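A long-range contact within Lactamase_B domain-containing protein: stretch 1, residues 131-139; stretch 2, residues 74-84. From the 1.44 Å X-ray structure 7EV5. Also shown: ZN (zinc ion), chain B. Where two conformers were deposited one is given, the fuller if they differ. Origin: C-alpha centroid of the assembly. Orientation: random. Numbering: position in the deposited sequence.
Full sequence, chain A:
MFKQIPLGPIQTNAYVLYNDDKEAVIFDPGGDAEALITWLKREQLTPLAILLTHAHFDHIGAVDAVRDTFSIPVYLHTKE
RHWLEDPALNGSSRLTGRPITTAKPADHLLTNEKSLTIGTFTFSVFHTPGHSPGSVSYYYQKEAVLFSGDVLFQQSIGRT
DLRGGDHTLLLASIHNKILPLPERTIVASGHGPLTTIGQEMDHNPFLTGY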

ATOM      1  N   HIS A 131      -1.947  -3.868  11.641  1.00  9.88           N
ATOM      2  CA  HIS A 131      -1.593  -2.454  11.644  1.00  9.42           C
ATOM      3  C   HIS A 131      -2.828  -1.584  11.398  1.00  9.49           C
ATOM      4  O   HIS A 131      -2.962  -0.503  11.986  1.00 10.83           O
ATOM      5  CB  HIS A 131      -0.492  -2.207  10.603  1.00 11.87           C
ATOM      6  CG  HIS A 131      -0.218  -0.762  10.315  1.00  9.68           C
ATOM      7  ND1 HIS A 131       0.566   0.038  11.121  1.00 10.59           N
ATOM      8  CD2 HIS A 131      -0.598   0.014   9.276  1.00  8.84           C
ATOM      9  CE1 HIS A 131       0.647   1.248  10.597  1.00 10.15           C
ATOM     10  NE2 HIS A 131      -0.057   1.265   9.475  1.00  8.67           N
ATOM     11  N   SER A 132      -3.751  -2.046  10.558  1.00  9.43           N
ATOM     12  CA  SER A 132      -5.024  -1.368  10.360  1.00 10.57           C
ATOM     13  C   SER A 132      -6.026  -2.413   9.893  1.00  8.72           C
ATOM     14  O   SER A 132      -5.626  -3.441   9.324  1.00  9.51           O
ATOM     15  CB  SER A 132      -4.916  -0.206   9.353  1.00  9.83           C
ATOM     16  OG  SER A 132      -4.761  -0.664   8.020  1.00  9.40           O
ATOM     17  N   PRO A 133      -7.326  -2.203  10.129  1.00  9.07           N
ATOM     18  CA  PRO A 133      -8.301  -3.281   9.899  1.00  9.11           C
ATOM     19  C   PRO A 133      -8.563  -3.572   8.436  1.00 10.86           C
ATOM     20  O   PRO A 133      -9.010  -4.681   8.116  1.00 11.73           O
ATOM     21  CB  PRO A 133      -9.572  -2.767  10.597  1.00 12.25           C
ATOM     22  CG  PRO A 133      -9.404  -1.274  10.631  1.00 14.89           C
ATOM     23  CD  PRO A 133      -7.933  -1.047  10.812  1.00  9.82           C
ATOM     24  N   GLY A 134      -8.315  -2.616   7.549  1.00 10.42           N
ATOM     25  CA  GLY A 134      -8.525  -2.830   6.132  1.00 10.60           C
ATOM     26  C   GLY A 134      -7.226  -2.965   5.363  1.00 10.30           C
ATOM     27  O   GLY A 134      -7.196  -2.797   4.145  1.00  9.94           O
ATOM     28  N   SER A 135      -6.143  -3.287   6.065  1.00  9.07           N
ATOM     29  CA  SER A 135      -4.864  -3.497   5.402  1.00  8.23           C
ATOM     30  C   SER A 135      -4.944  -4.717   4.493  1.00  7.65           C
ATOM     31  O   SER A 135      -5.332  -5.812   4.924  1.00  9.93           O
ATOM     32  CB  SER A 135      -3.787  -3.752   6.446  1.00  8.22           C
ATOM     33  OG  SER A 135      -3.219  -2.559   6.948  1.00  9.46           O
ATOM     34  N   VAL A 136      -4.517  -4.524   3.249  1.00  8.19           N
ATOM     35  CA  VAL A 136      -4.420  -5.612   2.293  0.57 11.03           C
ATOM     36  C   VAL A 136      -3.041  -5.585   1.663  1.00  9.78           C
ATOM     37  O   VAL A 136      -2.339  -4.569   1.654  1.00 10.51           O
ATOM     38  CB  VAL A 136      -5.511  -5.603   1.200  0.57 10.10           C
ATOM     39  CG1 VAL A 136      -6.904  -5.685   1.818  0.57 10.29           C
ATOM     40  CG2 VAL A 136      -5.371  -4.383   0.322  0.57  8.91           C
ATOM     41  N   SER A 137      -2.629  -6.757   1.189  1.00  8.60           N
ATOM     42  CA  SER A 137      -1.358  -6.934   0.490  1.00  9.57           C
ATOM     43  C   SER A 137      -1.616  -7.475  -0.908  1.00  9.33           C
ATOM     44  O   SER A 137      -2.392  -8.425  -1.082  1.00 10.19           O
ATOM     45  CB  SER A 137      -0.448  -7.887   1.258  1.00 11.40           C
ATOM     46  OG  SER A 137      -0.175  -7.356   2.542  1.00 10.34           O
ATOM     47  N   TYR A 138      -0.967  -6.874  -1.896  1.00  9.76           N
ATOM     48  CA  TYR A 138      -1.174  -7.220  -3.297  1.00  8.34           C
ATOM     49  C   TYR A 138       0.067  -7.953  -3.798  1.00 10.15           C
ATOM     50  O   TYR A 138       1.147  -7.360  -3.891  1.00 10.49           O
ATOM     51  CB  TYR A 138      -1.384  -5.959  -4.127  1.00  9.67           C
ATOM     52  CG  TYR A 138      -2.523  -5.052  -3.682  1.00  9.05           C
ATOM     53  CD1 TYR A 138      -3.813  -5.254  -4.147  1.00  9.79           C
ATOM     54  CD2 TYR A 138      -2.299  -3.982  -2.818  1.00  9.96           C
ATOM     55  CE1 TYR A 138      -4.851  -4.428  -3.776  1.00  9.90           C
ATOM     56  CE2 TYR A 138      -3.332  -3.132  -2.448  1.00  8.56           C
ATOM     57  CZ  TYR A 138      -4.609  -3.371  -2.932  1.00  8.73           C
ATOM     58  OH  TYR A 138      -5.651  -2.552  -2.579  1.00 10.26           O
ATOM     59  N   TYR A 139      -0.082  -9.233  -4.118  1.00 10.63           N
ATOM     60  CA  TYR A 139       1.029 -10.054  -4.590  1.00 11.57           C
ATOM     61  C   TYR A 139       0.998 -10.117  -6.112  1.00 11.92           C
ATOM     62  O   TYR A 139       0.007 -10.556  -6.705  1.00 12.76           O
ATOM     63  CB  TYR A 139       0.926 -11.454  -3.990  1.00 12.53           C
ATOM     64  CG  TYR A 139       1.944 -12.451  -4.494  1.00 15.82           C
ATOM     65  CD1 TYR A 139       3.300 -12.185  -4.430  1.00 15.68           C
ATOM     66  CD2 TYR A 139       1.541 -13.682  -4.992  1.00 21.24           C
ATOM     67  CE1 TYR A 139       4.239 -13.109  -4.885  1.00 17.19           C
ATOM     68  CE2 TYR A 139       2.463 -14.608  -5.441  1.00 20.67           C
ATOM     69  CZ  TYR A 139       3.810 -14.316  -5.383  1.00 19.34           C
ATOM     70  OH  TYR A 139       4.725 -15.245  -5.829  1.00 23.72           O
TER
HETATM   71 ZN    ZN B 301      -0.219   2.851   8.169  1.00 11.09          ZN
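Stretch 2 (74-84) VYLHTKERHWL

The contact is a carboxylate-centred one, in which the side chain of E80 in stretch 2 reaches into the type I turn S132–S135 of stretch 1, with one apolar contact, W83 against P133, beside it. Stretch 2 runs as a strand from V74 to H77, passes through a short 3-10 segment at T78 and K79, and continues to L84 with helical backbone angles from R81 onward. The order of partners is reversed along the two stretches: the contacts pass from E80 and W83 at S132 and P133 to Y75 at Y138. The nearest pair of CA atoms across the contact is that of G134 and K79, 4.9 Å apart. E80, with chi1 m and chi2 t, brings OE2 to 2.6 Å from S132 OG and 2.7 Å from G134 N; both groups donate hydrogen bonds to this one oxygen, so a side chain and a backbone amide of the turn share a single acceptor. G134 suits this close approach, since an ideal CB there would lie 2.9 Å from E80 CG, a clash. Beyond E80, the W83 ring meets the turn obliquely, its CH2 3.6 Å from P133 CD. On the strand side, H77 CB lies 3.1 Å from G134 O and H77 CD2 lies 3.7 Å from V136 CG1. A water also links H77 N (2.9 Å to its oxygen) with G134 O (3.0 Å). The contact thins toward Y75, whose O is 4.1 Å from Y138 OH.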

ATOM      1  N   VAL A  74      -9.955   4.164  -7.641  1.00 10.46           N
ATOM      2  CA  VAL A  74      -9.278   3.956  -6.363  1.00 10.57           C
ATOM      3  C   VAL A  74      -9.860   2.705  -5.714  1.00 10.13           C
ATOM      4  O   VAL A  74     -11.081   2.606  -5.527  1.00 10.61           O
ATOM      5  CB  VAL A  74      -9.457   5.174  -5.437  1.00 10.71           C
ATOM      6  CG1 VAL A  74      -8.876   4.891  -4.039  1.00 12.18           C
ATOM      7  CG2 VAL A  74      -8.830   6.410  -6.065  1.00 14.21           C
ATOM      8  N   TYR A  75      -8.986   1.773  -5.334  1.00  9.11           N
ATOM      9  CA  TYR A  75      -9.362   0.534  -4.656  1.00  8.54           C
ATOM     10  C   TYR A  75      -8.943   0.585  -3.190  1.00  9.00           C
ATOM     11  O   TYR A  75      -7.799   0.946  -2.884  1.00 10.10           O
ATOM     12  CB  TYR A  75      -8.678  -0.672  -5.304  1.00  9.48           C
ATOM     13  CG  TYR A  75      -9.231  -1.080  -6.653  1.00 10.80           C
ATOM     14  CD1 TYR A  75      -9.938  -2.269  -6.800  1.00 12.25           C
ATOM     15  CD2 TYR A  75      -9.033  -0.284  -7.777  1.00 11.57           C
ATOM     16  CE1 TYR A  75     -10.440  -2.646  -8.040  1.00  9.99           C
ATOM     17  CE2 TYR A  75      -9.538  -0.654  -9.011  1.00 11.74           C
ATOM     18  CZ  TYR A  75     -10.230  -1.834  -9.126  1.00 10.51           C
ATOM     19  OH  TYR A  75     -10.709  -2.179 -10.377  1.00 14.51           O
ATOM     20  N   LEU A  76      -9.847   0.189  -2.288  1.00  9.69           N
ATOM     21  CA  LEU A  76      -9.591   0.208  -0.853  1.00  9.43           C
ATOM     22  C   LEU A  76     -10.481  -0.835  -0.188  1.00  9.27           C
ATOM     23  O   LEU A  76     -11.608  -1.069  -0.636  1.00  9.82           O
ATOM     24  CB  LEU A  76      -9.910   1.600  -0.282  1.00 10.84           C
ATOM     25  CG  LEU A  76      -9.805   1.794   1.231  1.00  8.69           C
ATOM     26  CD1 LEU A  76      -8.373   1.629   1.733  1.00 10.31           C
ATOM     27  CD2 LEU A  76     -10.316   3.182   1.602  1.00 12.60           C
ATOM     28  N   HIS A  77      -9.985  -1.445   0.885  1.00  8.76           N
ATOM     29  CA  HIS A  77     -10.795  -2.403   1.628  1.00  9.99           C
ATOM     30  C   HIS A  77     -11.969  -1.715   2.321  1.00 10.15           C
ATOM     31  O   HIS A  77     -11.829  -0.635   2.907  1.00 11.70           O
ATOM     32  CB  HIS A  77      -9.951  -3.144   2.665  1.00  9.78           C
ATOM     33  CG  HIS A  77     -10.609  -4.389   3.168  1.00 10.87           C
ATOM     34  ND1 HIS A  77     -11.595  -4.377   4.134  1.00 11.16           N
ATOM     35  CD2 HIS A  77     -10.472  -5.680   2.786  1.00 12.58           C
ATOM     36  CE1 HIS A  77     -12.010  -5.616   4.350  1.00 12.00           C
ATOM     37  NE2 HIS A  77     -11.351  -6.422   3.538  1.00 12.83           N
ATOM     38  N   THR A  78     -13.133  -2.372   2.263  1.00 10.87           N
ATOM     39  CA  THR A  78     -14.362  -1.807   2.818  1.00 10.81           C
ATOM     40  C   THR A  78     -14.239  -1.464   4.300  1.00 12.71           C
ATOM     41  O   THR A  78     -14.915  -0.542   4.780  1.00 12.37           O
ATOM     42  CB  THR A  78     -15.536  -2.763   2.558  1.00 13.05           C
ATOM     43  OG1 THR A  78     -16.771  -2.061   2.753  1.00 15.35           O
ATOM     44  CG2 THR A  78     -15.494  -3.982   3.477  1.00 13.79           C
ATOM     45  N   LYS A  79     -13.384  -2.167   5.047  1.00 11.27           N
ATOM     46  CA  LYS A  79     -13.293  -1.871   6.470  1.00 11.90           C
ATOM     47  C   LYS A  79     -12.746  -0.476   6.742  1.00 13.34           C
ATOM     48  O   LYS A  79     -12.951   0.049   7.842  1.00 15.17           O
ATOM     49  CB  LYS A  79     -12.474  -2.932   7.194  1.00 12.55           C
ATOM     50  CG  LYS A  79     -13.235  -4.225   7.436  1.00 15.07           C
ATOM     51  CD  LYS A  79     -12.278  -5.352   7.799  1.00 21.38           C
ATOM     52  CE  LYS A  79     -12.998  -6.684   7.944  1.00 25.63           C
ATOM     53  NZ  LYS A  79     -14.209  -6.550   8.805  1.00 28.23           N
ATOM     54  N   GLU A  80     -12.067   0.139   5.770  1.00 10.80           N
ATOM     55  CA  GLU A  80     -11.548   1.495   5.917  1.00  9.82           C
ATOM     56  C   GLU A  80     -12.222   2.493   4.979  1.00  9.73           C
ATOM     57  O   GLU A  80     -11.695   3.583   4.761  1.00 10.30           O
ATOM     58  CB  GLU A  80     -10.024   1.508   5.752  1.00  9.95           C
ATOM     59  CG  GLU A  80      -9.323   0.827   6.924  1.00  9.49           C
ATOM     60  CD  GLU A  80      -7.828   0.673   6.723  1.00  8.41           C
ATOM     61  OE1 GLU A  80      -7.251   1.385   5.883  1.00 10.01           O
ATOM     62  OE2 GLU A  80      -7.229  -0.171   7.410  1.00 10.31           O
ATOM     63  N   ARG A  81     -13.402   2.153   4.452  1.00 12.25           N
ATOM     64  CA  ARG A  81     -14.048   3.008   3.456  1.00 11.55           C
ATOM     65  C   ARG A  81     -14.341   4.409   3.978  1.00 12.09           C
ATOM     66  O   ARG A  81     -14.311   5.370   3.202  1.00 13.16           O
ATOM     67  CB  ARG A  81     -15.325   2.339   2.935  1.00 11.31           C
ATOM     68  CG  ARG A  81     -16.472   2.207   3.944  1.00 13.70           C
ATOM     69  CD  ARG A  81     -17.719   1.592   3.264  1.00 14.73           C
ATOM     70  NE  ARG A  81     -18.771   1.231   4.211  1.00 13.06           N
ATOM     71  CZ  ARG A  81     -19.807   2.000   4.527  1.00 24.59           C
ATOM     72  NH1 ARG A  81     -19.941   3.207   3.986  1.00 28.01           N
ATOM     73  NH2 ARG A  81     -20.703   1.557   5.401  1.00 26.27           N
ATOM     74  N   HIS A  82     -14.619   4.553   5.278  1.00 11.22           N
ATOM     75  CA  HIS A  82     -14.866   5.869   5.851  1.00 13.69           C
ATOM     76  C   HIS A  82     -13.590   6.647   6.129  1.00 13.34           C
ATOM     77  O   HIS A  82     -13.669   7.844   6.427  1.00 13.35           O
ATOM     78  CB  HIS A  82     -15.617   5.740   7.180  1.00 16.54           C
ATOM     79  CG  HIS A  82     -16.968   5.108   7.060  1.00 15.20           C
ATOM     80  ND1 HIS A  82     -17.969   5.636   6.272  1.00 24.88           N
ATOM     81  CD2 HIS A  82     -17.481   3.992   7.627  1.00 19.92           C
ATOM     82  CE1 HIS A  82     -19.041   4.870   6.361  1.00 22.69           C
ATOM     83  NE2 HIS A  82     -18.773   3.869   7.177  1.00 25.17           N
ATOM     84  N   TRP A  83     -12.425   6.006   6.053  1.00 11.94           N
ATOM     85  CA  TRP A  83     -11.200   6.660   6.498  1.00 11.47           C
ATOM     86  C   TRP A  83     -10.692   7.705   5.515  1.00 12.31           C
ATOM     87  O   TRP A  83     -10.002   8.643   5.926  1.00 12.40           O
ATOM     88  CB  TRP A  83     -10.097   5.624   6.706  1.00 10.50           C
ATOM     89  CG  TRP A  83     -10.279   4.773   7.920  1.00 12.51           C
ATOM     90  CD1 TRP A  83     -11.448   4.478   8.561  1.00 12.75           C
ATOM     91  CD2 TRP A  83      -9.249   4.093   8.628  1.00 11.03           C
ATOM     92  NE1 TRP A  83     -11.206   3.652   9.636  1.00 12.22           N
ATOM     93  CE2 TRP A  83      -9.858   3.409   9.707  1.00 10.43           C
ATOM     94  CE3 TRP A  83      -7.870   4.007   8.465  1.00 11.73           C
ATOM     95  CZ2 TRP A  83      -9.122   2.636  10.614  1.00 11.67           C
ATOM     96  CZ3 TRP A  83      -7.141   3.242   9.369  1.00 12.10           C
ATOM     97  CH2 TRP A  83      -7.776   2.566  10.430  1.00 12.65           C
ATOM     98  N   LEU A  84     -10.992   7.564   4.221  1.00 11.19           N
ATOM     99  CA  LEU A  84     -10.437   8.484   3.234  1.00 11.47           C
ATOM    100  C   LEU A  84     -10.875   9.915   3.509  1.00 12.52           C
ATOM    101  O   LEU A  84     -10.078  10.854   3.394  1.00 12.30           O
ATOM    102  CB  LEU A  84     -10.886   8.073   1.832  1.00 11.20           C
ATOM    103  CG  LEU A  84     -10.285   6.775   1.295  1.00 11.35           C
ATOM    104  CD1 LEU A  84     -10.862   6.518  -0.093  1.00 13.74           C
ATOM    105  CD2 LEU A  84      -8.758   6.801   1.258  1.00 13.42           C
TER
HETATM  106  O   HOH W   1      -7.120  -1.559   1.456  1.00  9.17           O
HETATM  107  O   HOH W   2       0.929   4.392   7.930  1.00 11.56           O